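Local coordinates for protein caspase-3 (Porites astreoides, PDB 6WI4) that probably cleaves protein substrates as a cysteine protease of the caspase family, with a likely role in coral apoptosis, at residues Arg55-Gln60 with Thr69-Ile74; Ala63-Ile68 with Lys106-Ile111; Arg11-Ile16 with Ala73-Thr78; Lys45-Leu50 with Ile84-Thr89. One frame throughout, in Å; residues are numbered along the deposited sequence.

Contact 1. Residues Arg55-Gln60 with Thr69-Ile74; sequences RIYNNQ and TKEMAI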
loop_
_atom_site.group_PDB
_atom_site.type_symbol
_atom_site.label_atom_id
_atom_site.label_comp_id
_atom_site.label_asym_id
_atom_site.label_seq_id
_atom_site.Cartn_x
_atom_site.Cartn_y
_atom_site.Cartn_z
ATOM N N ARG A 55 -7.441 -10.488 -3.809
ATOM C CA ARG A 55 -8.564 -10.007 -4.606
ATOM C C ARG A 55 -8.104 -8.776 -5.374
ATOM O O ARG A 55 -7.633 -7.807 -4.768
ATOM C CB ARG A 55 -9.766 -9.690 -3.712
ATOM C CG ARG A 55 -10.009 -10.710 -2.611
ATOM C CD ARG A 55 -10.879 -11.869 -3.047
ATOM N NE ARG A 55 -11.124 -12.816 -1.950
ATOM C CZ ARG A 55 -12.039 -12.653 -0.992
ATOM N NH1 ARG A 55 -12.825 -11.584 -0.979
ATOM N NH2 ARG A 55 -12.182 -13.570 -0.041
ATOM N N ILE A 56 -8.224 -8.811 -6.699
ATOM C CA ILE A 56 -7.633 -7.809 -7.583
ATOM C C ILE A 56 -8.739 -7.092 -8.338
ATOM O O ILE A 56 -9.609 -7.736 -8.935
ATOM C CB ILE A 56 -6.629 -8.436 -8.567
ATOM C CG1 ILE A 56 -5.554 -9.208 -7.807
ATOM C CG2 ILE A 56 -6.004 -7.352 -9.452
ATOM C CD1 ILE A 56 -4.633 -10.011 -8.698
ATOM N N TYR A 57 -8.687 -5.759 -8.331
ATOM C CA TYR A 57 -9.616 -4.910 -9.060
ATOM C C TYR A 57 -8.838 -3.885 -9.865
ATOM O O TYR A 57 -7.832 -3.351 -9.385
ATOM C CB TYR A 57 -10.568 -4.181 -8.104
ATOM C CG TYR A 57 -11.558 -5.078 -7.387
ATOM C CD1 TYR A 57 -11.252 -5.675 -6.164
ATOM C CD2 TYR A 57 -12.809 -5.307 -7.928
ATOM C CE1 TYR A 57 -12.189 -6.496 -5.516
ATOM C CE2 TYR A 57 -13.738 -6.106 -7.297
ATOM C CZ TYR A 57 -13.430 -6.696 -6.101
ATOM O OH TYR A 57 -14.399 -7.487 -5.514
ATOM N N ASN A 58 -9.298 -3.599 -11.082
ATOM C CA ASN A 58 -8.651 -2.623 -11.950
ATOM C C ASN A 58 -9.596 -1.479 -12.287
ATOM O O ASN A 58 -10.781 -1.702 -12.539
ATOM C CB ASN A 58 -8.167 -3.275 -13.249
ATOM C CG ASN A 58 -7.160 -4.382 -13.005
ATOM O OD1 ASN A 58 -6.004 -4.114 -12.691
ATOM N ND2 ASN A 58 -7.594 -5.630 -13.151
ATOM N N ASN A 59 -9.059 -0.255 -12.313
ATOM C CA ASN A 59 -9.778 0.942 -12.774
ATOM C C ASN A 59 -11.141 1.093 -12.092
ATOM O O ASN A 59 -12.201 1.032 -12.723
ATOM C CB ASN A 59 -9.930 0.916 -14.300
ATOM C CG ASN A 59 -8.615 1.112 -15.021
ATOM O OD1 ASN A 59 -7.639 1.600 -14.452
ATOM N ND2 ASN A 59 -8.586 0.742 -16.296
ATOM N N GLN A 60 -11.096 1.312 -10.779
ATOM C CA GLN A 60 -12.291 1.436 -9.951
ATOM C C GLN A 60 -12.620 2.896 -9.671
ATOM O O GLN A 60 -11.729 3.693 -9.370
ATOM C CB GLN A 60 -12.089 0.708 -8.621
ATOM C CG GLN A 60 -11.789 -0.772 -8.800
ATOM C CD GLN A 60 -12.968 -1.542 -9.334
ATOM O OE1 GLN A 60 -13.966 -1.727 -8.640
ATOM N NE2 GLN A 60 -12.859 -2.013 -10.581
ATOM N N THR A 69 -14.430 -1.658 0.064
ATOM C CA THR A 69 -14.067 -1.553 1.475
ATOM C C THR A 69 -15.231 -1.944 2.376
ATOM O O THR A 69 -15.022 -2.603 3.397
ATOM C CB THR A 69 -13.564 -0.150 1.806
ATOM O OG1 THR A 69 -14.609 0.809 1.620
ATOM C CG2 THR A 69 -12.394 0.200 0.916
ATOM N N LYS A 70 -16.467 -1.608 1.981
ATOM C CA LYS A 70 -17.624 -2.028 2.773
ATOM C C LYS A 70 -17.780 -3.544 2.765
ATOM O O LYS A 70 -18.055 -4.150 3.805
ATOM C CB LYS A 70 -18.903 -1.364 2.262
ATOM C CG LYS A 70 -20.143 -1.841 3.022
ATOM C CD LYS A 70 -21.367 -1.007 2.727
ATOM C CE LYS A 70 -22.529 -1.455 3.611
ATOM N NZ LYS A 70 -23.743 -0.610 3.427
ATOM N N GLU A 71 -17.597 -4.179 1.606
ATOM C CA GLU A 71 -17.670 -5.636 1.554
ATOM C C GLU A 71 -16.601 -6.288 2.426
ATOM O O GLU A 71 -16.848 -7.348 3.012
ATOM C CB GLU A 71 -17.560 -6.108 0.099
ATOM C CG GLU A 71 -18.752 -5.646 -0.726
ATOM C CD GLU A 71 -18.643 -5.942 -2.204
ATOM O OE1 GLU A 71 -17.538 -6.258 -2.697
ATOM O OE2 GLU A 71 -19.693 -5.842 -2.871
ATOM N N MET A 72 -15.415 -5.669 2.539
ATOM C CA MET A 72 -14.385 -6.211 3.420
ATOM C C MET A 72 -14.726 -5.967 4.888
ATOM O O MET A 72 -14.455 -6.818 5.744
ATOM C CB MET A 72 -13.023 -5.595 3.082
ATOM C CG MET A 72 -12.510 -5.948 1.704
ATOM S SD MET A 72 -12.312 -7.719 1.475
ATOM C CE MET A 72 -13.620 -8.026 0.294
ATOM N N ALA A 73 -15.326 -4.820 5.198
ATOM C CA ALA A 73 -15.657 -4.505 6.587
ATOM C C ALA A 73 -16.754 -5.411 7.130
ATOM O O ALA A 73 -16.810 -5.652 8.343
ATOM C CB ALA A 73 -16.070 -3.043 6.701
ATOM N N ILE A 74 -17.639 -5.905 6.259
ATOM C CA ILE A 74 -18.737 -6.789 6.662
ATOM C C ILE A 74 -18.350 -8.258 6.573
ATOM O O ILE A 74 -19.137 -9.129 6.993
ATOM C CB ILE A 74 -19.979 -6.502 5.790
ATOM C CG1 ILE A 74 -21.273 -6.845 6.524
ATOM C CG2 ILE A 74 -19.894 -7.243 4.472
ATOM C CD1 ILE A 74 -22.515 -6.563 5.689
#
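Arg-55 and Met-72 make the closest approach between 55-60 and 69-74, and the evidence points to dispersion rather than to a specific polar bond. Guanidinium atom NH1 of Arg-55 lies 3.9 Å from the methyl CE of Met-72, reached obliquely, with the two side chains crossing at a slant. The shape of the thioether explains the meeting: Met-72 bends at chi2 and again at chi3 (111°), which swings CE out to the arginine although its CB does not aim at the strand. The sulfur-bearing chain also packs on Ile-13 and Val-15 of the neighbouring strand.

Polar groups come near one another without bonding across the gap. The hydroxyl OH of Tyr-57 is 4.4 Å from OE1 of Glu-71, too far for a hydrogen bond. The two charged side chains, Arg-55 and Glu-71, have partners close by in sequence: Arg-55 NH2 forms a salt bridge with Asp-53, and OE2 of Glu-71 does so with Arg-67.

A hydrogen bond within 55-60 spans the turn that leaves the strand. NE2 of Gln-60 donates to the backbone O of Asn-58 at 2.9 Å, fairly straight at 163°; the acceptor lies in the amide plane of the glutamine, whereas the donor sits well above the carbonyl plane.

Only 88 Å² is buried between the segments, and their nearest CA atoms, in Arg-55 and Met-72, are 10.6 Å apart. The chemistry thus implies a loose edge of a strand-to-helix layer: methyl and guanidinium touch, while the nearby charges are balanced within their own segments' neighbourhoods.

Contact 2. Residues Ala63-Ile68 with Lys106-Ile111; sequences AEIRRI and KDLTAI
Carboxylate atom OD2 of Asp-107 faces the guanidinium of Arg-66 and forms a long salt bridge, 3.5 Å from NH1 of Arg-66. The acid arrives at the edge of the guanidinium, near its plane, but the two flat groups are turned 51° against each other, and NE of Arg-66 stays at 4.2 Å from the same OD2. This is therefore a single-pronged pairing, not the coplanar two-bond type. Arg-66 gets there by running extended from CG to NE (chi3 173°), which carries the charge across from a CB that does not aim at helix 105-110.

Beneath the ion pair is an apolar touch. Methyl CG2 of Ile-65 meets CD2 of Leu-108 at 3.5 Å, closer than ordinary carbon-carbon contact, the two branched chains crossing at a slant. Met-103 touches Ile-65, Arg-66 and Leu-108, while the sheet begins below, where Ile-65 rests on Ile-87 and Leu-108 on Phe-85.

The contact is thus graded across the two helices: tight, buried hydrocarbon facing the sheet, and an exposed charge pair on the outer side, where solvent would probably weaken the attraction.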
loop_
_atom_site.group_PDB
_atom_site.type_symbol
_atom_site.label_atom_id
_atom_site.label_comp_id
_atom_site.label_asym_id
_atom_site.label_seq_id
_atom_site.Cartn_x
_atom_site.Cartn_y
_atom_site.Cartn_z
ATOM N N ALA A 63 -16.931 5.213 -5.985
ATOM C CA ALA A 63 -18.039 4.434 -5.449
ATOM C C ALA A 63 -17.687 2.956 -5.389
ATOM O O ALA A 63 -18.048 2.260 -4.431
ATOM C CB ALA A 63 -19.290 4.658 -6.294
ATOM N N GLU A 64 -16.953 2.469 -6.388
ATOM C CA GLU A 64 -16.548 1.069 -6.390
ATOM C C GLU A 64 -15.511 0.788 -5.313
ATOM O O GLU A 64 -15.555 -0.271 -4.679
ATOM C CB GLU A 64 -16.025 0.685 -7.765
ATOM C CG GLU A 64 -17.160 0.595 -8.788
ATOM C CD GLU A 64 -16.684 0.481 -10.211
ATOM O OE1 GLU A 64 -15.589 0.993 -10.536
ATOM O OE2 GLU A 64 -17.433 -0.109 -11.024
ATOM N N ILE A 65 -14.584 1.725 -5.084
ATOM C CA ILE A 65 -13.624 1.564 -3.993
ATOM C C ILE A 65 -14.362 1.477 -2.662
ATOM O O ILE A 65 -14.083 0.604 -1.832
ATOM C CB ILE A 65 -12.594 2.712 -4.003
ATOM C CG1 ILE A 65 -11.729 2.646 -5.261
ATOM C CG2 ILE A 65 -11.706 2.637 -2.775
ATOM C CD1 ILE A 65 -10.862 3.874 -5.465
ATOM N N ARG A 66 -15.336 2.367 -2.455
ATOM C CA ARG A 66 -16.114 2.335 -1.222
ATOM C C ARG A 66 -16.895 1.029 -1.101
ATOM O O ARG A 66 -16.988 0.454 -0.009
ATOM C CB ARG A 66 -17.058 3.540 -1.166
ATOM C CG ARG A 66 -16.346 4.891 -1.031
ATOM C CD ARG A 66 -17.299 5.984 -0.562
ATOM N NE ARG A 66 -16.577 7.221 -0.269
ATOM C CZ ARG A 66 -16.456 8.229 -1.124
ATOM N NH1 ARG A 66 -15.775 9.315 -0.784
ATOM N NH2 ARG A 66 -17.023 8.148 -2.319
ATOM N N ARG A 67 -17.428 0.523 -2.217
ATOM C CA ARG A 67 -18.132 -0.755 -2.176
ATOM C C ARG A 67 -17.198 -1.879 -1.744
ATOM O O ARG A 67 -17.559 -2.710 -0.898
ATOM C CB ARG A 67 -18.751 -1.065 -3.542
ATOM C CG ARG A 67 -19.391 -2.462 -3.627
ATOM C CD ARG A 67 -19.880 -2.807 -5.044
ATOM N NE ARG A 67 -20.219 -4.229 -5.154
ATOM C CZ ARG A 67 -20.944 -4.776 -6.131
ATOM N NH1 ARG A 67 -21.170 -6.086 -6.127
ATOM N NH2 ARG A 67 -21.430 -4.033 -7.122
ATOM N N ILE A 68 -15.982 -1.910 -2.298
ATOM C CA ILE A 68 -15.022 -2.946 -1.926
ATOM C C ILE A 68 -14.701 -2.864 -0.438
ATOM O O ILE A 68 -14.688 -3.878 0.271
ATOM C CB ILE A 68 -13.751 -2.833 -2.784
ATOM C CG1 ILE A 68 -14.065 -3.173 -4.240
ATOM C CG2 ILE A 68 -12.691 -3.791 -2.281
ATOM C CD1 ILE A 68 -13.028 -2.651 -5.216
ATOM N N LYS A 106 -8.627 8.808 4.901
ATOM C CA LYS A 106 -9.310 8.525 6.163
ATOM C C LYS A 106 -10.610 7.755 5.951
ATOM O O LYS A 106 -10.973 6.920 6.787
ATOM C CB LYS A 106 -9.589 9.826 6.912
ATOM C CG LYS A 106 -8.353 10.507 7.455
ATOM N N ASP A 107 -11.320 8.020 4.848
ATOM C CA ASP A 107 -12.530 7.261 4.537
ATOM C C ASP A 107 -12.234 5.774 4.404
ATOM O O ASP A 107 -12.940 4.936 4.978
ATOM C CB ASP A 107 -13.163 7.779 3.247
ATOM C CG ASP A 107 -13.820 9.127 3.420
ATOM O OD1 ASP A 107 -13.652 9.734 4.500
ATOM O OD2 ASP A 107 -14.497 9.581 2.470
ATOM N N LEU A 108 -11.207 5.431 3.619
ATOM C CA LEU A 108 -10.844 4.035 3.401
ATOM C C LEU A 108 -10.651 3.306 4.718
ATOM O O LEU A 108 -11.195 2.218 4.933
ATOM C CB LEU A 108 -9.558 3.948 2.575
ATOM C CG LEU A 108 -9.580 4.384 1.116
ATOM C CD1 LEU A 108 -8.177 4.411 0.535
ATOM C CD2 LEU A 108 -10.447 3.437 0.344
ATOM N N THR A 109 -9.880 3.904 5.616
ATOM C CA THR A 109 -9.385 3.198 6.784
ATOM C C THR A 109 -10.366 3.232 7.942
ATOM O O THR A 109 -10.412 2.280 8.728
ATOM C CB THR A 109 -8.035 3.793 7.203
ATOM O OG1 THR A 109 -8.138 5.220 7.238
ATOM C CG2 THR A 109 -6.981 3.440 6.167
ATOM N N ALA A 110 -11.181 4.289 8.034
ATOM C CA ALA A 110 -12.109 4.431 9.151
ATOM C C ALA A 110 -13.051 3.239 9.254
ATOM O O ALA A 110 -13.306 2.737 10.355
ATOM C CB ALA A 110 -12.912 5.724 9.004
ATOM N N ILE A 111 -13.563 2.763 8.118
ATOM C CA ILE A 111 -14.570 1.710 8.112
ATOM C C ILE A 111 -14.068 0.402 8.723
ATOM O O ILE A 111 -14.875 -0.486 9.010
ATOM C CB ILE A 111 -15.083 1.506 6.666
ATOM C CG1 ILE A 111 -16.330 0.619 6.635
ATOM C CG2 ILE A 111 -13.993 0.930 5.784
ATOM C CD1 ILE A 111 -17.303 0.981 5.536
#

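Contact 3. Residues Arg11-Ile16 with Ala73-Thr78; sequences RGIAVI and AITNHT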
loop_
_atom_site.group_PDB
_atom_site.type_symbol
_atom_site.label_atom_id
_atom_site.label_comp_id
_atom_site.label_asym_id
_atom_site.label_seq_id
_atom_site.Cartn_x
_atom_site.Cartn_y
_atom_site.Cartn_z
ATOM N N ARG A 11 -4.058 -16.616 5.661
ATOM C CA ARG A 11 -3.860 -15.620 6.715
ATOM C C ARG A 11 -4.967 -14.579 6.739
ATOM O O ARG A 11 -5.266 -14.012 7.796
ATOM C CB ARG A 11 -2.519 -14.916 6.526
ATOM C CG ARG A 11 -1.306 -15.808 6.589
ATOM C CD ARG A 11 -0.943 -16.178 8.031
ATOM N NE ARG A 11 0.466 -16.544 8.088
ATOM C CZ ARG A 11 0.927 -17.789 8.148
ATOM N NH1 ARG A 11 2.234 -18.008 8.173
ATOM N NH2 ARG A 11 0.086 -18.814 8.206
ATOM N N GLY A 12 -5.572 -14.309 5.596
ATOM C CA GLY A 12 -6.545 -13.247 5.491
ATOM C C GLY A 12 -6.717 -12.870 4.037
ATOM O O GLY A 12 -6.150 -13.498 3.145
ATOM N N ILE A 13 -7.511 -11.842 3.826
ATOM C CA ILE A 13 -7.757 -11.312 2.491
ATOM C C ILE A 13 -6.765 -10.193 2.228
ATOM O O ILE A 13 -6.446 -9.402 3.129
ATOM C CB ILE A 13 -9.205 -10.816 2.357
ATOM C CG1 ILE A 13 -10.182 -11.974 2.595
ATOM C CG2 ILE A 13 -9.448 -10.181 0.982
ATOM C CD1 ILE A 13 -11.589 -11.516 2.867
ATOM N N ALA A 14 -6.273 -10.123 0.991
ATOM C CA ALA A 14 -5.410 -9.031 0.548
ATOM C C ALA A 14 -6.031 -8.416 -0.695
ATOM O O ALA A 14 -6.127 -9.078 -1.731
ATOM C CB ALA A 14 -3.990 -9.521 0.255
ATOM N N VAL A 15 -6.447 -7.175 -0.591
ATOM C CA VAL A 15 -7.052 -6.441 -1.699
ATOM C C VAL A 15 -5.981 -5.649 -2.443
ATOM O O VAL A 15 -5.141 -4.986 -1.824
ATOM C CB VAL A 15 -8.150 -5.493 -1.186
ATOM C CG1 VAL A 15 -8.666 -4.615 -2.324
ATOM C CG2 VAL A 15 -9.271 -6.282 -0.526
ATOM N N ILE A 16 -6.022 -5.693 -3.775
ATOM C CA ILE A 16 -5.220 -4.820 -4.635
ATOM C C ILE A 16 -6.164 -4.070 -5.553
ATOM O O ILE A 16 -6.877 -4.692 -6.350
ATOM C CB ILE A 16 -4.200 -5.603 -5.474
ATOM C CG1 ILE A 16 -3.260 -6.396 -4.575
ATOM C CG2 ILE A 16 -3.425 -4.653 -6.390
ATOM C CD1 ILE A 16 -2.428 -7.402 -5.369
ATOM N N ALA A 73 -15.326 -4.820 5.198
ATOM C CA ALA A 73 -15.657 -4.505 6.587
ATOM C C ALA A 73 -16.754 -5.411 7.130
ATOM O O ALA A 73 -16.810 -5.652 8.343
ATOM C CB ALA A 73 -16.070 -3.043 6.701
ATOM N N ILE A 74 -17.639 -5.905 6.259
ATOM C CA ILE A 74 -18.737 -6.789 6.662
ATOM C C ILE A 74 -18.350 -8.258 6.573
ATOM O O ILE A 74 -19.137 -9.129 6.993
ATOM C CB ILE A 74 -19.979 -6.502 5.790
ATOM C CG1 ILE A 74 -21.273 -6.845 6.524
ATOM C CG2 ILE A 74 -19.894 -7.243 4.472
ATOM C CD1 ILE A 74 -22.515 -6.563 5.689
ATOM N N THR A 75 -17.169 -8.562 6.040
ATOM C CA THR A 75 -16.660 -9.923 6.000
ATOM C C THR A 75 -16.428 -10.438 7.416
ATOM O O THR A 75 -16.047 -9.682 8.313
ATOM C CB THR A 75 -15.355 -9.957 5.193
ATOM O OG1 THR A 75 -15.642 -9.790 3.797
ATOM C CG2 THR A 75 -14.605 -11.265 5.387
ATOM N N ASN A 76 -16.706 -11.728 7.618
ATOM C CA ASN A 76 -16.358 -12.413 8.861
ATOM C C ASN A 76 -14.876 -12.760 8.831
ATOM O O ASN A 76 -14.456 -13.668 8.105
ATOM C CB ASN A 76 -17.204 -13.673 9.038
ATOM C CG ASN A 76 -16.704 -14.546 10.176
ATOM O OD1 ASN A 76 -16.160 -14.039 11.152
ATOM N ND2 ASN A 76 -16.886 -15.863 10.054
ATOM N N HIS A 77 -14.077 -12.031 9.611
ATOM C CA HIS A 77 -12.641 -12.248 9.640
ATOM C C HIS A 77 -12.209 -13.179 10.770
ATOM O O HIS A 77 -11.008 -13.356 10.982
ATOM C CB HIS A 77 -11.902 -10.906 9.745
ATOM C CG HIS A 77 -12.067 -10.025 8.543
ATOM N ND1 HIS A 77 -11.235 -10.087 7.445
ATOM C CD2 HIS A 77 -12.969 -9.051 8.276
ATOM C CE1 HIS A 77 -11.617 -9.186 6.556
ATOM N NE2 HIS A 77 -12.663 -8.541 7.038
ATOM N N THR A 78 -13.156 -13.792 11.485
ATOM C CA THR A 78 -12.793 -14.778 12.501
ATOM C C THR A 78 -11.858 -15.881 11.998
ATOM O O THR A 78 -10.941 -16.256 12.747
ATOM C CB THR A 78 -14.075 -15.373 13.108
ATOM O OG1 THR A 78 -14.878 -14.315 13.649
ATOM C CG2 THR A 78 -13.750 -16.388 14.207
HETATM O O HOH W 1 -8.685 -10.636 6.171
#
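The imidazole of His-77 is approached obliquely by CD1 of Ile-13, 4.4 Å from ring atom CE1. One face of the ring carries CG2 of Thr-75, 3.7 Å above the plane and displaced toward the rim, so threonine methyl, isoleucine methyl and imidazole gather into one cluster. At the ring edge, in its plane, lies a water.

That water joins the two segments. It accepts from the backbone N of Ile-13 at 2.9 Å and stands 2.9 Å from ND1 of His-77, in a hydrogen bond of undecided direction. The other ring nitrogen, NE2, is bonded to the carbonyl of Met-72, so both nitrogens are engaged and the rotation of this buried ring is probably fixed.

The direct apolar touch is tip to tip: CD1 of Ile-13 meets CG2 of Thr-75 at 3.9 Å. Thr-75 holds its methyl anti to the backbone N (OG1 at chi1 -73°), which turns CG2 inward while OG1 bonds to the carbonyl of Glu-71. Just beyond, Asn-76 forms an Asx turn, its OD1 accepting from the N of Thr-78 at 3.0 Å.

Such packing belongs to the layered alpha/beta fold of the caspase domain, here where the chain leaves helix 62-73 and passes the start of strand 13-18 on its way to strand 83-88.

Contact 4. Residues Lys45-Leu50 with Ile84-Thr89; sequences KLFRAL and IFSILT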
loop_
_atom_site.group_PDB
_atom_site.type_symbol
_atom_site.label_atom_id
_atom_site.label_comp_id
_atom_site.label_asym_id
_atom_site.label_seq_id
_atom_site.Cartn_x
_atom_site.Cartn_y
_atom_site.Cartn_z
ATOM N N LYS A 45 1.629 -11.552 -6.585
ATOM C CA LYS A 45 2.543 -12.665 -6.367
ATOM C C LYS A 45 3.053 -12.676 -4.928
ATOM O O LYS A 45 3.067 -13.725 -4.266
ATOM C CB LYS A 45 3.698 -12.562 -7.368
ATOM C CG LYS A 45 4.742 -13.652 -7.252
ATOM C CD LYS A 45 5.841 -13.495 -8.309
ATOM C CE LYS A 45 6.971 -14.487 -8.044
ATOM N NZ LYS A 45 8.052 -14.364 -9.056
ATOM N N LEU A 46 3.411 -11.501 -4.405
ATOM C CA LEU A 46 3.921 -11.407 -3.043
ATOM C C LEU A 46 2.855 -11.775 -2.016
ATOM O O LEU A 46 3.103 -12.571 -1.106
ATOM C CB LEU A 46 4.439 -9.991 -2.786
ATOM C CG LEU A 46 4.808 -9.714 -1.334
ATOM C CD1 LEU A 46 5.960 -10.615 -0.880
ATOM C CD2 LEU A 46 5.149 -8.243 -1.128
ATOM N N PHE A 47 1.660 -11.192 -2.136
ATOM C CA PHE A 47 0.633 -11.447 -1.133
ATOM C C PHE A 47 0.165 -12.902 -1.162
ATOM O O PHE A 47 -0.143 -13.465 -0.111
ATOM C CB PHE A 47 -0.546 -10.490 -1.334
ATOM C CG PHE A 47 -0.213 -9.033 -1.071
ATOM C CD1 PHE A 47 0.849 -8.666 -0.257
ATOM C CD2 PHE A 47 -0.989 -8.034 -1.646
ATOM C CE1 PHE A 47 1.143 -7.325 -0.025
ATOM C CE2 PHE A 47 -0.717 -6.705 -1.416
ATOM C CZ PHE A 47 0.358 -6.345 -0.598
ATOM N N ARG A 48 0.143 -13.537 -2.337
ATOM C CA ARG A 48 -0.118 -14.978 -2.381
ATOM C C ARG A 48 0.968 -15.759 -1.650
ATOM O O ARG A 48 0.671 -16.709 -0.914
ATOM C CB ARG A 48 -0.228 -15.452 -3.835
ATOM C CG ARG A 48 -1.516 -15.015 -4.508
ATOM C CD ARG A 48 -1.756 -15.711 -5.856
ATOM N NE ARG A 48 -0.677 -15.477 -6.818
ATOM C CZ ARG A 48 -0.707 -14.547 -7.770
ATOM N NH1 ARG A 48 -1.768 -13.756 -7.887
ATOM N NH2 ARG A 48 0.321 -14.407 -8.603
ATOM N N ALA A 49 2.234 -15.381 -1.857
ATOM C CA ALA A 49 3.338 -16.067 -1.193
ATOM C C ALA A 49 3.313 -15.871 0.316
ATOM O O ALA A 49 3.818 -16.725 1.057
ATOM C CB ALA A 49 4.663 -15.589 -1.768
ATOM N N LEU A 50 2.746 -14.759 0.795
ATOM C CA LEU A 50 2.572 -14.552 2.225
ATOM C C LEU A 50 1.327 -15.252 2.769
ATOM O O LEU A 50 0.996 -15.076 3.948
ATOM C CB LEU A 50 2.508 -13.050 2.528
ATOM C CG LEU A 50 3.722 -12.225 2.117
ATOM C CD1 LEU A 50 3.451 -10.746 2.383
ATOM C CD2 LEU A 50 4.953 -12.683 2.871
ATOM N N ILE A 84 -5.034 -7.188 4.538
ATOM C CA ILE A 84 -4.192 -6.323 3.711
ATOM C C ILE A 84 -5.072 -5.563 2.732
ATOM O O ILE A 84 -5.925 -6.165 2.071
ATOM C CB ILE A 84 -3.130 -7.132 2.948
ATOM C CG1 ILE A 84 -2.069 -7.645 3.917
ATOM C CG2 ILE A 84 -2.518 -6.298 1.804
ATOM C CD1 ILE A 84 -1.034 -8.550 3.255
ATOM N N PHE A 85 -4.837 -4.255 2.615
ATOM C CA PHE A 85 -5.451 -3.417 1.590
ATOM C C PHE A 85 -4.353 -2.637 0.882
ATOM O O PHE A 85 -3.524 -2.006 1.539
ATOM C CB PHE A 85 -6.473 -2.451 2.204
ATOM C CG PHE A 85 -7.105 -1.524 1.213
ATOM C CD1 PHE A 85 -6.484 -0.331 0.854
ATOM C CD2 PHE A 85 -8.337 -1.822 0.665
ATOM C CE1 PHE A 85 -7.064 0.525 -0.054
ATOM C CE2 PHE A 85 -8.928 -0.958 -0.250
ATOM C CZ PHE A 85 -8.293 0.214 -0.596
ATOM N N SER A 86 -4.351 -2.656 -0.448
ATOM C CA SER A 86 -3.334 -1.915 -1.184
ATOM C C SER A 86 -3.985 -1.209 -2.360
ATOM O O SER A 86 -4.934 -1.714 -2.959
ATOM C CB SER A 86 -2.194 -2.835 -1.661
ATOM O OG SER A 86 -2.667 -3.808 -2.595
ATOM N N ILE A 87 -3.479 -0.025 -2.683
ATOM C CA ILE A 87 -4.025 0.715 -3.810
ATOM C C ILE A 87 -2.894 1.406 -4.553
ATOM O O ILE A 87 -1.960 1.939 -3.947
ATOM C CB ILE A 87 -5.123 1.709 -3.371
ATOM C CG1 ILE A 87 -5.787 2.335 -4.604
ATOM C CG2 ILE A 87 -4.572 2.743 -2.404
ATOM C CD1 ILE A 87 -7.160 2.960 -4.307
ATOM N N LEU A 88 -2.980 1.358 -5.878
ATOM C CA LEU A 88 -2.003 1.916 -6.801
ATOM C C LEU A 88 -2.757 2.921 -7.658
ATOM O O LEU A 88 -3.600 2.527 -8.471
ATOM C CB LEU A 88 -1.384 0.805 -7.657
ATOM C CG LEU A 88 -1.083 -0.524 -6.958
ATOM C CD1 LEU A 88 -0.747 -1.582 -8.013
ATOM C CD2 LEU A 88 0.078 -0.357 -5.981
ATOM N N THR A 89 -2.495 4.211 -7.467
ATOM C CA THR A 89 -3.347 5.220 -8.099
ATOM C C THR A 89 -2.663 6.581 -8.006
ATOM O O THR A 89 -1.553 6.706 -7.481
ATOM C CB THR A 89 -4.743 5.229 -7.456
ATOM O OG1 THR A 89 -5.630 6.059 -8.223
ATOM C CG2 THR A 89 -4.719 5.709 -5.994
#
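Phe-47 sends its ring from helix 36-49 toward strand 83-88 and presents one face to Ile-84 and an edge to Ser-86. Over the face stands CG2 of Ile-84, 4.0 Å from the ring centroid and 22° off the normal, which makes a CH-pi contact. The methyl sits toward the rim rather than over the centre, and its nearest ring atoms include CE2 of Phe-47, at 3.7 Å.

The second branch of the isoleucine extends over the same face: CD1 of Ile-84 is 4.0 Å from CD1 of Phe-47. With CG2 anti to the backbone N and CG1 beside it (chi1 -71°), both arms of Ile-84 can lie along the ring, CG2 over the CE2 and CZ side and CD1 beside the CD1 and CE1 side of one face. The side chains as a whole cross at a slant.

Ser-86 comes from another direction. Its OG lies in the ring plane, 3.7 Å from CE2 of Phe-47, a meeting of oxygen with an aromatic edge. The hydroxyl is bonded to the carbonyl of Val-15, so this buried polar atom has a partner on the adjoining strand.

All three residues are buried, and 153 Å² is covered between the segments. Ile-84 and Ser-86 face helix 36-49, while the intervening Phe-85 points away, toward the face where helix 62-73 lies. Ala-14 and Ile-16 of strand 13-18 also touch Phe-47, which thereby seats helix 36-49 over two adjacent parallel strands of the central sheet.

How the contacts relate
Strand 13-18 opens contact 3, helix 36-49 opens contact 4, strand 53-58 opens contact 1 and helix 62-73 opens contact 2. Closure follows a different order: contact 1 ends on the same helix, contact 3 in the loop after it, contact 4 at strand 83-88, and contact 2 last, at helix 105-110. Contact 1 is therefore nested inside the loop of contact 4 and ends on the stretch that closes contact 3, sharing Ala-73 and Ile-74. Contact 2 crosses the other three, and contacts 3 and 4 cross each other. Contacts 1 and 4 join strands to helices on the sheet's two faces; contact 3 adds the loop after helix 62-73, and contact 2 packs helix 105-110 beside that helix.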